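Local atomic coordinates of Atu0111 protein (Agrobacterium tumefaciens, PDB entry 2FSQ), a protein that is of unknown function but carries a DUF1868 domain of the 2H clan, so it may resemble the 2H phosphoesterases. Residues Gln54-Ser57 with Ala58-Thr62; Arg63-Phe66 with Leu67-Pro70. All coordinates share one frame; numbering follows the deposited sequence.

How the contacts relate
Contact 1 and contact 2 are successive pieces of one helix, 54-67: contact 1 covers its first two and a half turns, and contact 2 its last turn and the exit into the loop leading to strand 75-77. Their centres lie about 13 Å apart, and the two adjoin at Thr62 and Arg63 on one continuous helix. Both sit well out from the middle of the chain, about 16 Å and 19 Å from its centre to theirs, and on the same side of it. Helix 195-212 accompanies the helix through both contacts, meeting Ala58 and Ile59 in contact 1, Phe66 and Met69 in contact 2, where strand 75-77 joins the packing.

Contact 1: Gln54-Ser57 with Ala58-Thr62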
loop_
_atom_site.group_PDB
_atom_site.type_symbol
_atom_site.label_atom_id
_atom_site.label_comp_id
_atom_site.label_asym_id
_atom_site.label_seq_id
_atom_site.Cartn_x
_atom_site.Cartn_y
_atom_site.Cartn_z
ATOM N N GLN A 54 -14.043 -2.049 -13.941
ATOM C CA GLN A 54 -13.051 -2.220 -15.005
ATOM C C GLN A 54 -11.634 -1.913 -14.488
ATOM O O GLN A 54 -10.643 -2.485 -14.971
ATOM C CB GLN A 54 -13.432 -1.403 -16.243
ATOM C CG GLN A 54 -14.785 -1.861 -16.851
ATOM C CD GLN A 54 -14.912 -1.661 -18.361
ATOM O OE1 GLN A 54 -15.907 -2.087 -18.966
ATOM N NE2 GLN A 54 -13.923 -1.010 -18.974
ATOM N N THR A 55 -11.539 -1.024 -13.494
ATOM C CA THR A 55 -10.251 -0.737 -12.854
ATOM C C THR A 55 -9.706 -2.006 -12.197
ATOM O O THR A 55 -8.543 -2.375 -12.387
ATOM C CB THR A 55 -10.362 0.388 -11.790
ATOM O OG1 THR A 55 -10.552 1.648 -12.439
ATOM C CG2 THR A 55 -9.091 0.510 -10.983
ATOM N N GLU A 56 -10.560 -2.682 -11.438
ATOM C CA GLU A 56 -10.116 -3.887 -10.765
ATOM C C GLU A 56 -9.688 -4.961 -11.764
ATOM O O GLU A 56 -8.629 -5.575 -11.607
ATOM C CB GLU A 56 -11.188 -4.419 -9.828
ATOM C CG GLU A 56 -10.746 -5.657 -9.076
ATOM C CD GLU A 56 -11.885 -6.324 -8.339
ATOM O OE1 GLU A 56 -12.819 -6.796 -9.014
ATOM O OE2 GLU A 56 -11.831 -6.425 -7.091
ATOM N N SER A 57 -10.488 -5.180 -12.809
ATOM C CA SER A 57 -10.124 -6.155 -13.832
ATOM C C SER A 57 -8.795 -5.843 -14.509
ATOM O O SER A 57 -7.988 -6.741 -14.773
ATOM C CB SER A 57 -11.249 -6.288 -14.868
ATOM O OG SER A 57 -12.406 -6.840 -14.257
ATOM N N ALA A 58 -8.553 -4.560 -14.784
ATOM C CA ALA A 58 -7.293 -4.152 -15.387
ATOM C C ALA A 58 -6.109 -4.486 -14.459
ATOM O O ALA A 58 -5.069 -5.015 -14.905
ATOM C CB ALA A 58 -7.316 -2.667 -15.706
ATOM N N ILE A 59 -6.274 -4.196 -13.167
ATOM C CA ILE A 59 -5.196 -4.413 -12.207
ATOM C C ILE A 59 -4.947 -5.909 -12.025
ATOM O O ILE A 59 -3.787 -6.347 -11.938
ATOM C CB ILE A 59 -5.509 -3.723 -10.862
ATOM C CG1 ILE A 59 -5.427 -2.197 -11.059
ATOM C CG2 ILE A 59 -4.532 -4.203 -9.777
ATOM C CD1 ILE A 59 -5.948 -1.373 -9.885
ATOM N N VAL A 60 -6.028 -6.680 -12.036
ATOM C CA VAL A 60 -5.925 -8.129 -11.907
ATOM C C VAL A 60 -5.180 -8.723 -13.111
ATOM O O VAL A 60 -4.391 -9.652 -12.953
ATOM C CB VAL A 60 -7.292 -8.772 -11.659
ATOM C CG1 VAL A 60 -7.213 -10.299 -11.760
ATOM C CG2 VAL A 60 -7.815 -8.386 -10.271
ATOM N N SER A 61 -5.390 -8.167 -14.305
ATOM C CA SER A 61 -4.619 -8.593 -15.481
ATOM C C SER A 61 -3.123 -8.314 -15.350
ATOM O O SER A 61 -2.292 -9.147 -15.716
ATOM C CB SER A 61 -5.162 -7.946 -16.754
ATOM O OG SER A 61 -6.421 -8.488 -17.089
ATOM N N THR A 62 -2.785 -7.135 -14.831
ATOM C CA THR A 62 -1.388 -6.777 -14.582
ATOM C C THR A 62 -0.780 -7.774 -13.591
ATOM O O THR A 62 0.298 -8.324 -13.816
ATOM C CB THR A 62 -1.288 -5.338 -14.021
ATOM O OG1 THR A 62 -1.950 -4.427 -14.917
ATOM C CG2 THR A 62 0.171 -4.919 -13.791
#
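Ile59 rests against Thr55 one helical turn earlier, the two side chains lying side by side and pointing the same way. From the backbone outward, Ile59 CB sits 3.7 Å from both Thr55 O and Glu56 O. CG1 comes closer, 3.4 Å from Thr55 O, because chi1 of -70° sets it beside its own backbone N. The tip, CD1, is still close to Thr55 O as it reaches the methyl of its neighbour, 3.8 Å from Thr55 CG2, while Thr55 OG1 turns to the backbone N of Gln217. Val60 follows Glu56 in the same side-by-side fashion, its CG2 lying 3.2 Å from Glu56 O and only loosely against Glu56 CG. The Glu56 chain runs on extended, and OE1 accepts a hydrogen bond from Gly52 N, just ahead of the helix.

Regular i to i+4 hydrogen bonds run beneath these side chains, among them Val60 N to Glu56 O at 2.9 Å with an N-H...O angle of 158°. Ser57 O takes Ser61 N from the next turn at 3.0 Å and, weakly and in one of two Ser61 conformers, Ser61 OG at 3.3 Å. This is the N-terminal part of helix 54-67. Ala58 and Ile59 pack on Leu209 of helix 195-212, Ile59 also touches Leu49 and Leu183 in loops, and Val60 meets Val80 in the loop beyond strand 75-77.

Contact 2: Arg63-Phe66 with Leu67-Pro70; sequences RQRF and LDMP
Gln64 and Asp68 cross at about a right angle, their amide and carboxylate planes 45° apart, and are joined, in one of two Gln64 conformers, by a hydrogen bond from Gln64 NE2 to Asp68 OD1 of 2.7 Å. The donor keeps OD1 in the plane of its own amide but meets it from above the carboxylate plane. A bend in the Gln64 chain, chi2 55°, brings the amide round. The backbone repeats the pairing, with Asp68 N bound to Gln64 O at 2.8 Å.

Arg63 stretches fully from CG to NE and passes aslant of Leu67, whose CD1 lies 3.5 Å from Arg63 NH1; Arg63 NH2 is hydrogen-bonded to Thr78 O. Arg65, in one of two conformers, bends instead, its CD coming to 3.8 Å from Asp68 OD2 and its guanidinium edge facing the selenium of selenomethionine Met69, 4.1 Å from Arg65 NH1; NE has a long, weak ion pair with Glu205. Met69 N hydrogen-bonds to Phe66 O at 3.1 Å, an i to i+3 bond whose donor lies above the carbonyl plane. Phe66 and Met69 press on Met201 of helix 195-212, Met69 also on Trp198, and Arg63, Phe66 and Leu67 border Phe77 of strand 75-77.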
loop_
_atom_site.group_PDB
_atom_site.type_symbol
_atom_site.label_atom_id
_atom_site.label_comp_id
_atom_site.label_asym_id
_atom_site.label_seq_id
_atom_site.Cartn_x
_atom_site.Cartn_y
_atom_site.Cartn_z
ATOM N N ARG A 63 -1.502 -7.999 -12.502
ATOM C CA ARG A 63 -1.118 -8.943 -11.460
ATOM C C ARG A 63 -0.879 -10.363 -12.013
ATOM O O ARG A 63 0.113 -11.012 -11.648
ATOM C CB ARG A 63 -2.198 -8.943 -10.380
ATOM C CG ARG A 63 -1.942 -9.840 -9.180
ATOM C CD ARG A 63 -3.139 -9.728 -8.266
ATOM N NE ARG A 63 -3.046 -10.558 -7.061
ATOM C CZ ARG A 63 -3.324 -11.855 -6.999
ATOM N NH1 ARG A 63 -3.737 -12.512 -8.088
ATOM N NH2 ARG A 63 -3.188 -12.498 -5.834
ATOM N N GLN A 64 -1.669 -10.774 -13.007
ATOM C CA GLN A 64 -1.428 -12.057 -13.696
ATOM C C GLN A 64 -0.144 -12.108 -14.530
ATOM O O GLN A 64 0.554 -13.129 -14.533
ATOM C CB GLN A 64 -2.635 -12.477 -14.541
ATOM C CG GLN A 64 -2.516 -13.871 -15.191
ATOM C CD GLN A 64 -2.227 -15.009 -14.214
ATOM O OE1 GLN A 64 -2.978 -15.239 -13.275
ATOM N NE2 GLN A 64 -1.144 -15.750 -14.461
ATOM N N ARG A 65 0.183 -11.012 -15.219
ATOM C CA ARG A 65 1.434 -10.949 -15.947
ATOM C C ARG A 65 2.593 -11.140 -14.983
ATOM O O ARG A 65 3.620 -11.720 -15.357
ATOM C CB ARG A 65 1.572 -9.633 -16.691
ATOM C CG ARG A 65 2.562 -9.691 -17.822
ATOM C CD ARG A 65 2.195 -10.761 -18.844
ATOM N NE ARG A 65 2.929 -10.577 -20.086
ATOM C CZ ARG A 65 4.209 -10.892 -20.286
ATOM N NH1 ARG A 65 4.965 -11.407 -19.320
ATOM N NH2 ARG A 65 4.738 -10.668 -21.475
ATOM N N PHE A 66 2.433 -10.636 -13.749
ATOM C CA PHE A 66 3.490 -10.805 -12.748
ATOM C C PHE A 66 3.563 -12.274 -12.304
ATOM O O PHE A 66 4.655 -12.851 -12.215
ATOM C CB PHE A 66 3.209 -9.979 -11.487
ATOM C CG PHE A 66 3.457 -8.486 -11.613
ATOM C CD1 PHE A 66 3.361 -7.795 -12.821
ATOM C CD2 PHE A 66 3.701 -7.758 -10.456
ATOM C CE1 PHE A 66 3.576 -6.409 -12.867
ATOM C CE2 PHE A 66 3.895 -6.396 -10.488
ATOM C CZ PHE A 66 3.831 -5.710 -11.688
ATOM N N LEU A 67 2.402 -12.878 -12.030
ATOM C CA LEU A 67 2.345 -14.292 -11.645
ATOM C C LEU A 67 2.913 -15.200 -12.747
ATOM O O LEU A 67 3.485 -16.261 -12.449
ATOM C CB LEU A 67 0.910 -14.686 -11.289
ATOM C CG LEU A 67 0.385 -14.174 -9.936
ATOM C CD1 LEU A 67 -1.143 -14.179 -9.834
ATOM C CD2 LEU A 67 0.979 -15.002 -8.802
ATOM N N ASP A 68 2.813 -14.777 -14.008
ATOM C CA ASP A 68 3.340 -15.585 -15.133
ATOM C C ASP A 68 4.845 -15.763 -15.062
ATOM O O ASP A 68 5.374 -16.697 -15.658
ATOM C CB ASP A 68 3.031 -14.953 -16.501
ATOM C CG ASP A 68 1.560 -15.033 -16.896
ATOM O OD1 ASP A 68 0.785 -15.813 -16.305
ATOM O OD2 ASP A 68 1.181 -14.280 -17.827
HETATM N N MSE A 69 5.539 -14.849 -14.378
HETATM C CA MSE A 69 6.989 -14.852 -14.352
HETATM C C MSE A 69 7.488 -15.932 -13.391
HETATM O O MSE A 69 6.885 -16.159 -12.325
HETATM C CB MSE A 69 7.550 -13.497 -13.894
HETATM C CG MSE A 69 7.175 -12.284 -14.755
HETATM SE SE MSE A 69 7.895 -12.381 -16.571
HETATM C CE MSE A 69 8.642 -10.624 -16.706
ATOM N N PRO A 70 8.605 -16.592 -13.750
ATOM C CA PRO A 70 9.162 -17.583 -12.840
ATOM C C PRO A 70 9.516 -16.991 -11.476
ATOM O O PRO A 70 9.347 -17.665 -10.463
ATOM C CB PRO A 70 10.425 -18.088 -13.551
ATOM C CG PRO A 70 10.531 -17.374 -14.805
ATOM C CD PRO A 70 9.363 -16.478 -15.007
#